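Local coordinates for protein HTLV-2 integrase catalytic core domain (Human T-cell leukemia virus 2, PDB 6QBT) that forms the catalytic core domain of a retroviral integrase, which probably binds DNA and joins the viral genome to that of the host cell, at residues A[113-116]-A[117-121]; A[148-152]-A[153-157]. All coordinates share one frame; numbering follows the deposited sequence.

Contact 1. Residues A[113-116]-A[117-121]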
ATOM      1  N   LYS A 113     -16.546  -2.489 -14.192  1.00 36.58           N
ATOM      2  CA  LYS A 113     -16.875  -1.469 -15.170  1.00 36.36           C
ATOM      3  C   LYS A 113     -18.016  -0.564 -14.726  1.00 35.52           C
ATOM      4  O   LYS A 113     -17.956   0.637 -14.969  1.00 35.63           O
ATOM      5  CB  LYS A 113     -17.136  -2.068 -16.557  1.00 37.72           C
ATOM      6  CG  LYS A 113     -15.866  -2.637 -17.179  1.00 37.65           C
ATOM      7  CD  LYS A 113     -16.089  -3.197 -18.576  1.00 37.97           C
ATOM      8  CE  LYS A 113     -14.808  -3.908 -19.030  1.00 39.35           C
ATOM      9  NZ  LYS A 113     -14.895  -4.591 -20.355  1.00 38.16           N
ATOM     10  N   ASN A 114     -19.024  -1.108 -14.053  1.00 36.79           N
ATOM     11  CA  ASN A 114     -20.106  -0.264 -13.533  1.00 38.33           C
ATOM     12  C   ASN A 114     -19.600   0.704 -12.463  1.00 38.21           C
ATOM     13  O   ASN A 114     -20.007   1.864 -12.464  1.00 36.57           O
ATOM     14  CB  ASN A 114     -21.288  -1.077 -13.007  1.00 41.73           C
ATOM     15  CG  ASN A 114     -22.215  -1.560 -14.122  1.00 49.66           C
ATOM     16  OD1 ASN A 114     -21.836  -1.673 -15.299  1.00 55.35           O
ATOM     17  ND2 ASN A 114     -23.442  -1.853 -13.754  1.00 54.81           N
ATOM     18  N   LEU A 115     -18.706   0.252 -11.571  1.00 37.57           N
ATOM     19  CA  LEU A 115     -18.155   1.144 -10.546  1.00 36.80           C
ATOM     20  C   LEU A 115     -17.234   2.189 -11.182  1.00 38.06           C
ATOM     21  O   LEU A 115     -17.319   3.386 -10.852  1.00 38.85           O
ATOM     22  CB  LEU A 115     -17.407   0.358  -9.460  1.00 38.10           C
ATOM     23  CG  LEU A 115     -18.314  -0.336  -8.434  1.00 37.22           C
ATOM     24  CD1 LEU A 115     -17.514  -1.354  -7.630  1.00 36.53           C
ATOM     25  CD2 LEU A 115     -19.025   0.674  -7.531  1.00 36.56           C
ATOM     26  N   LEU A 116     -16.390   1.737 -12.104  1.00 36.49           N
ATOM     27  CA  LEU A 116     -15.515   2.615 -12.881  1.00 39.84           C
ATOM     28  C   LEU A 116     -16.293   3.733 -13.609  1.00 41.09           C
ATOM     29  O   LEU A 116     -15.917   4.912 -13.530  1.00 43.75           O
ATOM     30  CB  LEU A 116     -14.731   1.768 -13.887  1.00 42.59           C
ATOM     31  CG  LEU A 116     -13.614   2.333 -14.746  1.00 46.52           C
ATOM     32  CD1 LEU A 116     -12.462   2.822 -13.889  1.00 51.55           C
ATOM     33  CD2 LEU A 116     -13.107   1.236 -15.659  1.00 46.80           C
ATOM     34  N   ASN A 117     -17.382   3.376 -14.285  1.00 38.21           N
ATOM     35  CA  ASN A 117     -18.239   4.383 -14.930  1.00 38.12           C
ATOM     36  C   ASN A 117     -18.866   5.365 -13.946  1.00 36.40           C
ATOM     37  O   ASN A 117     -18.926   6.567 -14.211  1.00 37.06           O
ATOM     38  CB  ASN A 117     -19.348   3.722 -15.751  1.00 39.16           C
ATOM     39  CG  ASN A 117     -18.815   2.987 -16.968  1.00 43.34           C
ATOM     40  OD1 ASN A 117     -17.722   3.263 -17.458  1.00 47.77           O
ATOM     41  ND2 ASN A 117     -19.588   2.049 -17.464  1.00 43.35           N
ATOM     42  N   LYS A 118     -19.322   4.860 -12.810  1.00 36.03           N
ATOM     43  CA  LYS A 118     -19.948   5.709 -11.814  1.00 36.26           C
ATOM     44  C   LYS A 118     -18.924   6.709 -11.283  1.00 35.86           C
ATOM     45  O   LYS A 118     -19.197   7.900 -11.214  1.00 31.57           O
ATOM     46  CB  LYS A 118     -20.509   4.861 -10.699  1.00 39.43           C
ATOM     47  CG  LYS A 118     -21.337   5.650  -9.690  1.00 46.34           C
ATOM     48  CD  LYS A 118     -20.932   5.311  -8.248  1.00 49.91           C
ATOM     49  CE  LYS A 118     -21.525   6.281  -7.224  1.00 51.90           C
ATOM     50  NZ  LYS A 118     -20.570   6.431  -6.078  1.00 53.90           N
ATOM     51  N   TYR A 119     -17.726   6.231 -10.947  1.00 35.38           N
ATOM     52  CA  TYR A 119     -16.676   7.132 -10.460  1.00 35.99           C
ATOM     53  C   TYR A 119     -16.193   8.151 -11.517  1.00 36.36           C
ATOM     54  O   TYR A 119     -15.829   9.280 -11.164  1.00 34.79           O
ATOM     55  CB  TYR A 119     -15.493   6.343  -9.855  1.00 35.17           C
ATOM     56  CG  TYR A 119     -15.796   5.789  -8.474  1.00 33.91           C
ATOM     57  CD1 TYR A 119     -16.100   6.645  -7.399  1.00 32.39           C
ATOM     58  CD2 TYR A 119     -15.775   4.412  -8.234  1.00 34.09           C
ATOM     59  CE1 TYR A 119     -16.385   6.136  -6.137  1.00 31.31           C
ATOM     60  CE2 TYR A 119     -16.065   3.898  -6.977  1.00 33.51           C
ATOM     61  CZ  TYR A 119     -16.370   4.761  -5.937  1.00 32.40           C
ATOM     62  OH  TYR A 119     -16.654   4.220  -4.707  1.00 35.02           O
ATOM     63  N   LEU A 120     -16.192   7.773 -12.794  1.00 37.64           N
ATOM     64  CA  LEU A 120     -15.821   8.734 -13.843  1.00 40.43           C
ATOM     65  C   LEU A 120     -16.810   9.879 -13.904  1.00 39.97           C
ATOM     66  O   LEU A 120     -16.401  11.017 -13.928  1.00 38.34           O
ATOM     67  CB  LEU A 120     -15.672   8.066 -15.213  1.00 42.03           C
ATOM     68  CG  LEU A 120     -14.454   7.130 -15.305  1.00 41.66           C
ATOM     69  CD1 LEU A 120     -14.581   6.267 -16.547  1.00 43.06           C
ATOM     70  CD2 LEU A 120     -13.136   7.886 -15.313  1.00 40.32           C
ATOM     71  N   LEU A 121     -18.103   9.574 -13.854  1.00 42.99           N
ATOM     72  CA  LEU A 121     -19.153  10.613 -13.861  1.00 46.67           C
ATOM     73  C   LEU A 121     -19.236  11.480 -12.585  1.00 49.30           C
ATOM     74  O   LEU A 121     -19.570  12.665 -12.671  1.00 50.94           O
ATOM     75  CB  LEU A 121     -20.517   9.980 -14.140  1.00 48.01           C
ATOM     76  CG  LEU A 121     -20.641   9.265 -15.494  1.00 50.83           C
ATOM     77  CD1 LEU A 121     -21.965   8.513 -15.542  1.00 51.36           C
ATOM     78  CD2 LEU A 121     -20.496  10.220 -16.689  1.00 49.91           C
TER
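Leu115 O takes the amide hydrogen of Tyr119 in one of the shortest backbone bonds here, 2.9 Å from Tyr119 N to Leu115 O and nearly straight, with an N-H...O angle of 169°. The same carbonyl oxygen also lies against the tyrosine side chain, 3.2 Å from Tyr119 CD2. That closeness follows from chi1 of -76°, which puts CG beside the backbone N and leaves CD2 close to the carbonyl of the preceding turn. Further out, Leu115 CD2 comes within 4.4 Å of Tyr119 CE2, a loose apolar touch. Leu116 and Leu120 repeat the pattern one step on: Leu120 N donates to Leu116 O at 3.0 Å, while Leu120 CG leans to 3.2 Å from that oxygen. Asn117 N bonds to Lys113 O at 2.9 Å, but the amide end of Asn117 makes no hydrogen bond with that oxygen; its OD1 is engaged by the hydroxyl of Tyr17. Lys118 NZ forms a salt bridge with Asp122. The backbone pattern is the i to i+4 bonding of an alpha-helix, here helix 104-122 of the RNase H-like integrase core. Leu116 and Leu120 face Ala131 on helix 128-142 and Tyr17 on strand 9-19, Lys113 NZ reaches Thr15 and His16 of that strand, and Tyr119 OH pairs with Thr138, while Leu115 and Tyr119 also pack on Tyr87 and Leu55 of the second subunit.

Contact 2. Residues A[148-152]-A[153-157]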
ATOM      1  N   SER A 148     -23.532 -14.345   2.516  1.00 36.87           N
ATOM      2  CA  SER A 148     -22.564 -14.293   3.631  1.00 37.14           C
ATOM      3  C   SER A 148     -22.652 -13.072   4.556  1.00 35.59           C
ATOM      4  O   SER A 148     -22.285 -13.162   5.712  1.00 37.11           O
ATOM      5  CB  SER A 148     -21.140 -14.377   3.094  1.00 37.49           C
ATOM      6  OG  SER A 148     -20.820 -13.228   2.327  1.00 38.64           O
ATOM      7  N   GLY A 149     -23.098 -11.934   4.041  1.00 35.11           N
ATOM      8  CA  GLY A 149     -23.009 -10.671   4.772  1.00 35.55           C
ATOM      9  C   GLY A 149     -21.590 -10.111   4.939  1.00 36.39           C
ATOM     10  O   GLY A 149     -21.387  -9.218   5.746  1.00 34.88           O
ATOM     11  N   LYS A 150     -20.615 -10.589   4.165  1.00 36.28           N
ATOM     12  CA  LYS A 150     -19.220 -10.147   4.328  1.00 37.93           C
ATOM     13  C   LYS A 150     -18.705  -9.517   3.074  1.00 35.65           C
ATOM     14  O   LYS A 150     -19.195  -9.760   2.001  1.00 37.81           O
ATOM     15  CB  LYS A 150     -18.306 -11.314   4.715  1.00 40.80           C
ATOM     16  CG  LYS A 150     -18.612 -11.957   6.066  1.00 43.99           C
ATOM     17  CD  LYS A 150     -18.207 -13.419   6.030  1.00 51.50           C
ATOM     18  CE  LYS A 150     -18.440 -14.148   7.349  1.00 56.26           C
ATOM     19  NZ  LYS A 150     -17.510 -13.686   8.419  1.00 60.00           N
ATOM     20  N   THR A 151     -17.683  -8.712   3.210  1.00 33.76           N
ATOM     21  CA  THR A 151     -17.042  -8.160   2.073  1.00 33.29           C
ATOM     22  C   THR A 151     -16.009  -9.177   1.619  1.00 33.06           C
ATOM     23  O   THR A 151     -15.609 -10.052   2.390  1.00 31.49           O
ATOM     24  CB  THR A 151     -16.354  -6.837   2.418  1.00 33.75           C
ATOM     25  OG1 THR A 151     -15.294  -7.096   3.347  1.00 33.94           O
ATOM     26  CG2 THR A 151     -17.352  -5.877   3.024  1.00 33.86           C
ATOM     27  N   ARG A 152     -15.583  -9.038   0.367  1.00 32.24           N
ATOM     28  CA  ARG A 152     -14.493  -9.847  -0.210  1.00 33.44           C
ATOM     29  C   ARG A 152     -13.223  -9.811   0.643  1.00 34.98           C
ATOM     30  O   ARG A 152     -12.587 -10.834   0.891  1.00 35.23           O
ATOM     31  CB  ARG A 152     -14.165  -9.328  -1.598  1.00 33.01           C
ATOM     32  CG  ARG A 152     -15.216  -9.671  -2.620  1.00 34.03           C
ATOM     33  CD  ARG A 152     -15.065  -8.810  -3.863  1.00 33.49           C
ATOM     34  NE  ARG A 152     -16.031  -9.196  -4.904  1.00 33.50           N
ATOM     35  CZ  ARG A 152     -17.329  -8.900  -4.889  1.00 32.22           C
ATOM     36  NH1 ARG A 152     -17.875  -8.217  -3.883  1.00 32.39           N
ATOM     37  NH2 ARG A 152     -18.101  -9.297  -5.888  1.00 31.51           N
ATOM     38  N   TRP A 153     -12.894  -8.612   1.105  1.00 34.68           N
ATOM     39  CA  TRP A 153     -11.764  -8.368   1.973  1.00 36.61           C
ATOM     40  C   TRP A 153     -11.845  -9.125   3.293  1.00 36.20           C
ATOM     41  O   TRP A 153     -10.844  -9.656   3.741  1.00 37.96           O
ATOM     42  CB  TRP A 153     -11.651  -6.864   2.252  1.00 39.12           C
ATOM     43  CG  TRP A 153     -10.274  -6.365   2.425  1.00 43.21           C
ATOM     44  CD1 TRP A 153      -9.759  -5.735   3.528  1.00 45.45           C
ATOM     45  CD2 TRP A 153      -9.221  -6.396   1.450  1.00 44.96           C
ATOM     46  NE1 TRP A 153      -8.455  -5.377   3.297  1.00 45.10           N
ATOM     47  CE2 TRP A 153      -8.093  -5.785   2.038  1.00 45.84           C
ATOM     48  CE3 TRP A 153      -9.116  -6.898   0.147  1.00 46.77           C
ATOM     49  CZ2 TRP A 153      -6.875  -5.662   1.365  1.00 45.99           C
ATOM     50  CZ3 TRP A 153      -7.896  -6.751  -0.527  1.00 46.48           C
ATOM     51  CH2 TRP A 153      -6.804  -6.144   0.089  1.00 47.24           C
ATOM     52  N   GLN A 154     -13.018  -9.138   3.924  1.00 35.27           N
ATOM     53  CA  GLN A 154     -13.220  -9.868   5.163  1.00 36.64           C
ATOM     54  C   GLN A 154     -13.085 -11.360   4.937  1.00 36.96           C
ATOM     55  O   GLN A 154     -12.465 -12.029   5.748  1.00 35.99           O
ATOM     56  CB  GLN A 154     -14.587  -9.569   5.772  1.00 39.80           C
ATOM     57  CG  GLN A 154     -14.692  -8.173   6.350  1.00 44.68           C
ATOM     58  CD  GLN A 154     -16.125  -7.640   6.464  1.00 47.84           C
ATOM     59  OE1 GLN A 154     -17.113  -8.391   6.463  1.00 44.22           O
ATOM     60  NE2 GLN A 154     -16.239  -6.311   6.515  1.00 54.06           N
ATOM     61  N   ILE A 155     -13.636 -11.885   3.835  1.00 38.65           N
ATOM     62  CA  ILE A 155     -13.530 -13.324   3.562  1.00 37.16           C
ATOM     63  C   ILE A 155     -12.103 -13.680   3.219  1.00 37.27           C
ATOM     64  O   ILE A 155     -11.623 -14.724   3.625  1.00 37.92           O
ATOM     65  CB  ILE A 155     -14.485 -13.806   2.460  1.00 38.35           C
ATOM     66  CG1 ILE A 155     -15.932 -13.659   2.944  1.00 39.55           C
ATOM     67  CG2 ILE A 155     -14.264 -15.294   2.128  1.00 38.03           C
ATOM     68  CD1 ILE A 155     -16.964 -13.910   1.876  1.00 39.99           C
ATOM     69  N   HIS A 156     -11.424 -12.809   2.487  1.00 36.59           N
ATOM     70  CA  HIS A 156     -10.097 -13.121   1.986  1.00 37.83           C
ATOM     71  C   HIS A 156      -9.012 -13.103   3.050  1.00 40.37           C
ATOM     72  O   HIS A 156      -8.157 -13.969   3.015  1.00 43.91           O
ATOM     73  CB  HIS A 156      -9.703 -12.157   0.850  1.00 39.94           C
ATOM     74  CG  HIS A 156      -8.609 -12.674  -0.020  1.00 38.38           C
ATOM     75  ND1 HIS A 156      -8.825 -13.642  -0.974  1.00 35.20           N
ATOM     76  CD2 HIS A 156      -7.291 -12.378  -0.069  1.00 37.36           C
ATOM     77  CE1 HIS A 156      -7.687 -13.913  -1.580  1.00 38.34           C
ATOM     78  NE2 HIS A 156      -6.736 -13.167  -1.045  1.00 38.74           N
ATOM     79  N   HIS A 157      -9.067 -12.152   3.993  1.00 41.93           N
ATOM     80  CA  HIS A 157      -7.942 -11.816   4.893  1.00 44.95           C
ATOM     81  C   HIS A 157      -8.176 -12.164   6.357  1.00 43.11           C
ATOM     82  O   HIS A 157      -9.044 -12.980   6.690  1.00 52.61           O
ATOM     83  CB  HIS A 157      -7.605 -10.304   4.773  1.00 45.02           C
ATOM     84  CG  HIS A 157      -6.946  -9.924   3.483  1.00 47.07           C
ATOM     85  ND1 HIS A 157      -5.717 -10.425   3.089  1.00 48.23           N
ATOM     86  CD2 HIS A 157      -7.342  -9.090   2.492  1.00 49.50           C
ATOM     87  CE1 HIS A 157      -5.389  -9.917   1.909  1.00 46.54           C
ATOM     88  NE2 HIS A 157      -6.366  -9.114   1.518  1.00 46.60           N
TER
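Trp153, whose CB rests 3.8 Å from Thr151 OG1, offers one face of its indole to the edge of His157: His157 CD2 stands 3.3 Å above the Trp153 ring plane, over its centre. His157 in turn has Trp153 CE3 at its edge, and on one face the CD2 atom of His156, displaced toward the rim. Trp137 also meets the indole, the planes about 60° apart, and Trp153 sets the short helix against helices 47-61 and 128-142. The His156 ring is fixed by two bonds, ND1 to Ser34 OG and NE2 to Leu61 O. Back at the start of the helix, Thr151 has its hydroxyl wedged between its own N and carbonyl carbon (chi1 65°), from where OG1 accepts Gln154 N at 3.1 Å. Gln154 replies with a weak bond, OE1 to Thr151 N at 3.3 Å. Its extended chain slants across the threonine, bringing Gln154 NE2 to 3.7 Å from Thr151 CG2. Lys150 crosses Ile155 at about a right angle, Lys150 CB 3.8 Å from Ile155 CG1. The first helical backbone bonds follow, Ile155 N to Thr151 O at 3.1 Å and His156 N to Arg152 O at 2.8 Å. Upstream, Ser148 OG accepts Lys150 N in an ST turn. The reciprocal Thr151-Gln154 pairing is a capping box, with Thr151 as N-cap of the short helix 152-156.

How the contacts relate
Both contacts are local and partly buried, their centres 22 Å apart. Each has two buried residues, Leu116 and Tyr119 in contact 1, Thr151 and His156 in contact 2, but contact 2 has more exposed ones, four against two. Contact 1 lies in the C-terminal half of the long helix 104-122, with regular backbone bonds. Contact 2 is a helix start, where side-chain oxygens do capping work and three aromatic rings gather close by. Helix 128-142 joins the two: contact 1 packs on it through leucines, contact 2 through Arg152 and Trp153. Both touch the second subunit, contact 2 through Thr151. Contact 1 also leans on strand 9-19, which carries the magnesium ligand Asp13.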